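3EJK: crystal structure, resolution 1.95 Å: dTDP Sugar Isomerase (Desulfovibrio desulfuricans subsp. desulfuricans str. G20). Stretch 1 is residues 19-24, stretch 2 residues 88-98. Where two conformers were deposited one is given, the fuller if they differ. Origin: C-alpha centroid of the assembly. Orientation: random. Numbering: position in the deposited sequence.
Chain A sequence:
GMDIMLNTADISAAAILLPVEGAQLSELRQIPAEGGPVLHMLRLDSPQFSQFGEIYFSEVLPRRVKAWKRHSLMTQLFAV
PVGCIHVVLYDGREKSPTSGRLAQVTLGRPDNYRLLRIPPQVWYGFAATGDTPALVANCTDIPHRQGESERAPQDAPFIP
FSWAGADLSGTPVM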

ATOM      1  N   PRO A  19     -19.940  -7.963 -13.877  1.00 26.83           N
ATOM      2  CA  PRO A  19     -20.538  -8.084 -15.195  1.00 26.02           C
ATOM      3  C   PRO A  19     -19.541  -8.004 -16.330  1.00 24.91           C
ATOM      4  O   PRO A  19     -19.917  -8.127 -17.490  1.00 24.38           O
ATOM      5  CB  PRO A  19     -21.525  -6.922 -15.242  1.00 26.77           C
ATOM      6  CG  PRO A  19     -21.822  -6.645 -13.803  1.00 27.74           C
ATOM      7  CD  PRO A  19     -20.509  -6.834 -13.132  1.00 27.32           C
ATOM      8  N   VAL A  20     -18.285  -7.779 -15.982  1.00 24.27           N
ATOM      9  CA  VAL A  20     -17.203  -7.804 -16.979  1.00 23.13           C
ATOM     10  C   VAL A  20     -16.421  -9.078 -16.687  1.00 22.88           C
ATOM     11  O   VAL A  20     -15.943  -9.288 -15.572  1.00 23.21           O
ATOM     12  CB  VAL A  20     -16.250  -6.565 -16.976  1.00 23.79           C
ATOM     13  CG1 VAL A  20     -15.020  -6.849 -17.831  1.00 21.89           C
ATOM     14  CG2 VAL A  20     -16.957  -5.314 -17.512  1.00 21.96           C
ATOM     15  N   GLU A  21     -16.336  -9.927 -17.707  1.00 22.16           N
ATOM     16  CA  GLU A  21     -15.639 -11.211 -17.623  0.50 22.36           C
ATOM     17  C   GLU A  21     -14.232 -11.057 -17.100  1.00 22.53           C
ATOM     18  O   GLU A  21     -13.451 -10.248 -17.614  1.00 22.82           O
ATOM     19  CB  GLU A  21     -15.574 -11.889 -19.001  0.50 22.21           C
ATOM     20  CG  GLU A  21     -14.833 -13.206 -18.979  0.50 20.90           C
ATOM     21  CD  GLU A  21     -15.620 -14.269 -18.253  0.50 23.17           C
ATOM     22  OE1 GLU A  21     -16.730 -14.585 -18.723  0.50 26.03           O
ATOM     23  OE2 GLU A  21     -15.138 -14.791 -17.229  0.50 25.06           O
ATOM     24  N   GLY A  22     -13.938 -11.854 -16.098  1.00 22.26           N
ATOM     25  CA  GLY A  22     -12.627 -11.921 -15.472  1.00 21.98           C
ATOM     26  C   GLY A  22     -12.404 -10.948 -14.337  1.00 22.29           C
ATOM     27  O   GLY A  22     -11.444 -11.071 -13.568  1.00 22.84           O
ATOM     28  N   ALA A  23     -13.256  -9.936 -14.269  1.00 21.46           N
ATOM     29  CA  ALA A  23     -13.154  -8.947 -13.188  1.00 22.08           C
ATOM     30  C   ALA A  23     -13.726  -9.616 -11.936  1.00 22.35           C
ATOM     31  O   ALA A  23     -14.770 -10.266 -11.972  1.00 25.36           O
ATOM     32  CB  ALA A  23     -13.885  -7.685 -13.522  1.00 21.60           C
ATOM     33  N   GLN A  24     -13.003  -9.500 -10.837  1.00 23.08           N
ATOM     34  CA  GLN A  24     -13.420 -10.145  -9.593  1.00 23.13           C
ATOM     35  C   GLN A  24     -13.221  -9.260  -8.406  1.00 22.88           C
ATOM     36  O   GLN A  24     -12.358  -8.408  -8.370  1.00 23.10           O
ATOM     37  CB  GLN A  24     -12.622 -11.426  -9.355  1.00 24.47           C
ATOM     38  CG  GLN A  24     -12.695 -12.460 -10.445  1.00 24.66           C
ATOM     39  CD  GLN A  24     -11.787 -13.637 -10.139  1.00 32.23           C
ATOM     40  OE1 GLN A  24     -10.967 -13.579  -9.225  1.00 28.92           O
ATOM     41  NE2 GLN A  24     -11.923 -14.706 -10.905  1.00 33.66           N
ATOM     42  N   VAL A  88     -14.789   2.226 -12.585  1.00 22.65           N
ATOM     43  CA  VAL A  88     -15.600   1.763 -13.694  1.00 22.23           C
ATOM     44  C   VAL A  88     -14.730   0.973 -14.647  1.00 23.32           C
ATOM     45  O   VAL A  88     -13.633   1.391 -15.017  1.00 24.47           O
ATOM     46  CB  VAL A  88     -16.289   2.888 -14.470  1.00 22.13           C
ATOM     47  CG1 VAL A  88     -16.978   2.315 -15.708  1.00 21.39           C
ATOM     48  CG2 VAL A  88     -17.286   3.658 -13.588  1.00 16.98           C
ATOM     49  N   LEU A  89     -15.249  -0.185 -15.033  1.00 23.32           N
ATOM     50  CA  LEU A  89     -14.570  -1.090 -15.968  1.00 22.93           C
ATOM     51  C   LEU A  89     -15.406  -1.171 -17.229  1.00 22.28           C
ATOM     52  O   LEU A  89     -16.619  -1.167 -17.168  1.00 21.72           O
ATOM     53  CB  LEU A  89     -14.421  -2.503 -15.370  1.00 23.91           C
ATOM     54  CG  LEU A  89     -13.736  -2.636 -14.000  1.00 20.21           C
ATOM     55  CD1 LEU A  89     -13.489  -4.122 -13.721  1.00 21.67           C
ATOM     56  CD2 LEU A  89     -12.453  -1.886 -14.003  1.00 20.57           C
ATOM     57  N   TYR A  90     -14.723  -1.175 -18.367  1.00 22.80           N
ATOM     58  CA  TYR A  90     -15.362  -1.284 -19.687  1.00 22.74           C
ATOM     59  C   TYR A  90     -14.684  -2.342 -20.537  1.00 22.67           C
ATOM     60  O   TYR A  90     -13.489  -2.269 -20.819  1.00 22.57           O
ATOM     61  CB  TYR A  90     -15.364   0.038 -20.437  1.00 22.82           C
ATOM     62  CG  TYR A  90     -15.786  -0.154 -21.875  1.00 22.45           C
ATOM     63  CD1 TYR A  90     -17.062  -0.600 -22.183  1.00 23.14           C
ATOM     64  CD2 TYR A  90     -14.905   0.095 -22.917  1.00 26.51           C
ATOM     65  CE1 TYR A  90     -17.447  -0.802 -23.479  1.00 27.37           C
ATOM     66  CE2 TYR A  90     -15.299  -0.086 -24.221  1.00 29.38           C
ATOM     67  CZ  TYR A  90     -16.560  -0.535 -24.491  1.00 27.65           C
ATOM     68  OH  TYR A  90     -16.937  -0.733 -25.785  1.00 38.13           O
ATOM     69  N   ASP A  91     -15.476  -3.335 -20.908  1.00 22.35           N
ATOM     70  CA  ASP A  91     -14.987  -4.475 -21.698  1.00 22.81           C
ATOM     71  C   ASP A  91     -14.967  -4.182 -23.194  1.00 23.94           C
ATOM     72  O   ASP A  91     -15.962  -4.338 -23.896  1.00 22.51           O
ATOM     73  CB  ASP A  91     -15.834  -5.707 -21.416  1.00 21.78           C
ATOM     74  CG  ASP A  91     -15.185  -6.981 -21.886  1.00 21.67           C
ATOM     75  OD1 ASP A  91     -14.213  -6.906 -22.677  1.00 22.81           O
ATOM     76  OD2 ASP A  91     -15.662  -8.058 -21.457  1.00 23.23           O
ATOM     77  N   GLY A  92     -13.788  -3.787 -23.655  1.00 26.01           N
ATOM     78  CA  GLY A  92     -13.562  -3.473 -25.061  1.00 27.16           C
ATOM     79  C   GLY A  92     -13.079  -4.673 -25.856  1.00 27.13           C
ATOM     80  O   GLY A  92     -12.769  -4.570 -27.041  1.00 28.58           O
ATOM     81  N   ARG A  93     -13.052  -5.823 -25.204  1.00 27.19           N
ATOM     82  CA  ARG A  93     -12.581  -7.075 -25.849  1.00 25.51           C
ATOM     83  C   ARG A  93     -13.624  -7.599 -26.817  1.00 26.40           C
ATOM     84  O   ARG A  93     -14.717  -8.014 -26.439  1.00 26.80           O
ATOM     85  CB  ARG A  93     -12.216  -8.121 -24.801  1.00 25.26           C
ATOM     86  CG  ARG A  93     -11.104  -7.675 -23.899  1.00 22.84           C
ATOM     87  CD  ARG A  93     -10.928  -8.596 -22.704  1.00 21.80           C
ATOM     88  NE  ARG A  93     -12.130  -8.627 -21.883  1.00 18.84           N
ATOM     89  CZ  ARG A  93     -12.211  -9.282 -20.738  1.00 20.30           C
ATOM     90  NH1 ARG A  93     -11.148  -9.896 -20.301  1.00 22.82           N
ATOM     91  NH2 ARG A  93     -13.321  -9.289 -20.006  1.00 22.89           N
ATOM     92  N   GLU A  94     -13.259  -7.578 -28.088  1.00 26.89           N
ATOM     93  CA  GLU A  94     -14.191  -7.963 -29.147  1.00 26.88           C
ATOM     94  C   GLU A  94     -14.724  -9.369 -28.999  1.00 25.61           C
ATOM     95  O   GLU A  94     -15.886  -9.648 -29.314  1.00 24.19           O
ATOM     96  CB  GLU A  94     -13.542  -7.821 -30.530  1.00 28.47           C
ATOM     97  CG  GLU A  94     -14.469  -8.191 -31.686  1.00 32.63           C
ATOM     98  N   LYS A  95     -13.878 -10.255 -28.498  1.00 24.36           N
ATOM     99  CA  LYS A  95     -14.246 -11.683 -28.422  1.00 23.47           C
ATOM    100  C   LYS A  95     -14.697 -12.144 -27.042  1.00 22.79           C
ATOM    101  O   LYS A  95     -14.874 -13.338 -26.800  1.00 21.94           O
ATOM    102  CB  LYS A  95     -13.107 -12.550 -28.938  1.00 23.96           C
ATOM    103  CG  LYS A  95     -12.901 -12.405 -30.441  1.00 25.33           C
ATOM    104  CD  LYS A  95     -11.594 -13.046 -30.869  1.00 31.87           C
ATOM    105  N   SER A  96     -14.918 -11.168 -26.174  1.00 21.79           N
ATOM    106  CA  SER A  96     -15.383 -11.411 -24.797  1.00 22.72           C
ATOM    107  C   SER A  96     -16.886 -11.684 -24.718  1.00 22.77           C
ATOM    108  O   SER A  96     -17.685 -11.039 -25.372  1.00 22.60           O
ATOM    109  CB  SER A  96     -15.059 -10.226 -23.877  1.00 22.92           C
ATOM    110  OG  SER A  96     -15.637 -10.419 -22.596  1.00 22.52           O
ATOM    111  N   PRO A  97     -17.281 -12.627 -23.868  1.00 24.42           N
ATOM    112  CA  PRO A  97     -18.712 -12.881 -23.763  1.00 24.21           C
ATOM    113  C   PRO A  97     -19.449 -11.734 -23.085  1.00 23.05           C
ATOM    114  O   PRO A  97     -20.665 -11.737 -23.039  1.00 23.40           O
ATOM    115  CB  PRO A  97     -18.788 -14.158 -22.933  1.00 24.20           C
ATOM    116  CG  PRO A  97     -17.522 -14.202 -22.178  1.00 24.39           C
ATOM    117  CD  PRO A  97     -16.485 -13.510 -23.001  1.00 24.48           C
ATOM    118  N   THR A  98     -18.705 -10.762 -22.580  1.00 21.51           N
ATOM    119  CA  THR A  98     -19.305  -9.578 -21.951  1.00 20.13           C
ATOM    120  C   THR A  98     -18.813  -8.345 -22.687  1.00 20.27           C
ATOM    121  O   THR A  98     -18.731  -7.268 -22.154  1.00 20.42           O
ATOM    122  CB  THR A  98     -18.981  -9.436 -20.445  1.00 21.09           C
ATOM    123  OG1 THR A  98     -17.559  -9.291 -20.248  1.00 20.51           O
ATOM    124  CG2 THR A  98     -19.509 -10.639 -19.645  1.00 19.37           C
TER

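The most unusual feature of this contact is that one buried carboxylate, Asp91, organises the groups that hold the opposing backbone without hydrogen bonding to that backbone itself. Asp91 OD1 accepts from Arg93 NE at 2.8 Å, the core of a salt bridge, and Asp91 OD2 accepts from Arg93 NH2 at 3.0 Å. Asp91 OD2 also accepts from Thr98 OG1 and from Ser96 OG, each at 2.6 Å. With their orientation fixed in this way, Arg93 and Thr98 address the two polar backbone atoms of Glu21. Thr98 OG1, having given its proton to Asp91, accepts from Glu21 N at 2.9 Å, with a nearly linear N-H...O angle of 177°. Arg93 NH2 donates to Glu21 O at 2.6 Å and 166°; the carbonyl lies at the edge of the guanidinium, near its plane, as such a bond requires.

No strand pairing joins the stretches. Residues 19-24 present a type II turn from Val20 to Ala23, closed by Ala23 N to Val20 O at 3.1 Å, with Gly22 supplying the positive phi (88°). Across from it, the chain leaves the strand containing Leu89 and passes through a type I turn from Arg93 to Ser96, whose Ser96 N reaches Arg93 O at 3.2 Å. The closest CA approach is Val20 CA to Thr98 CA, 5.7 Å.

Apolar contacts adjoin the polar centre. Ala23 CB meets Leu89 CD1 at 3.6 Å, and Val20 CG2 lies 4.3 Å from Leu89 CB. Val20 CG1 sits 3.8 Å from Asp91 CB and 3.7 Å from Arg93 NH2, so this methyl packs beside the salt bridge. At the more exposed residues, Glu21 OE1 lies 3.6 Å from Pro97 CG, and Pro19 O lies 3.3 Å from Thr98 CG2. Altogether 388 Å² is buried, summed over both sides.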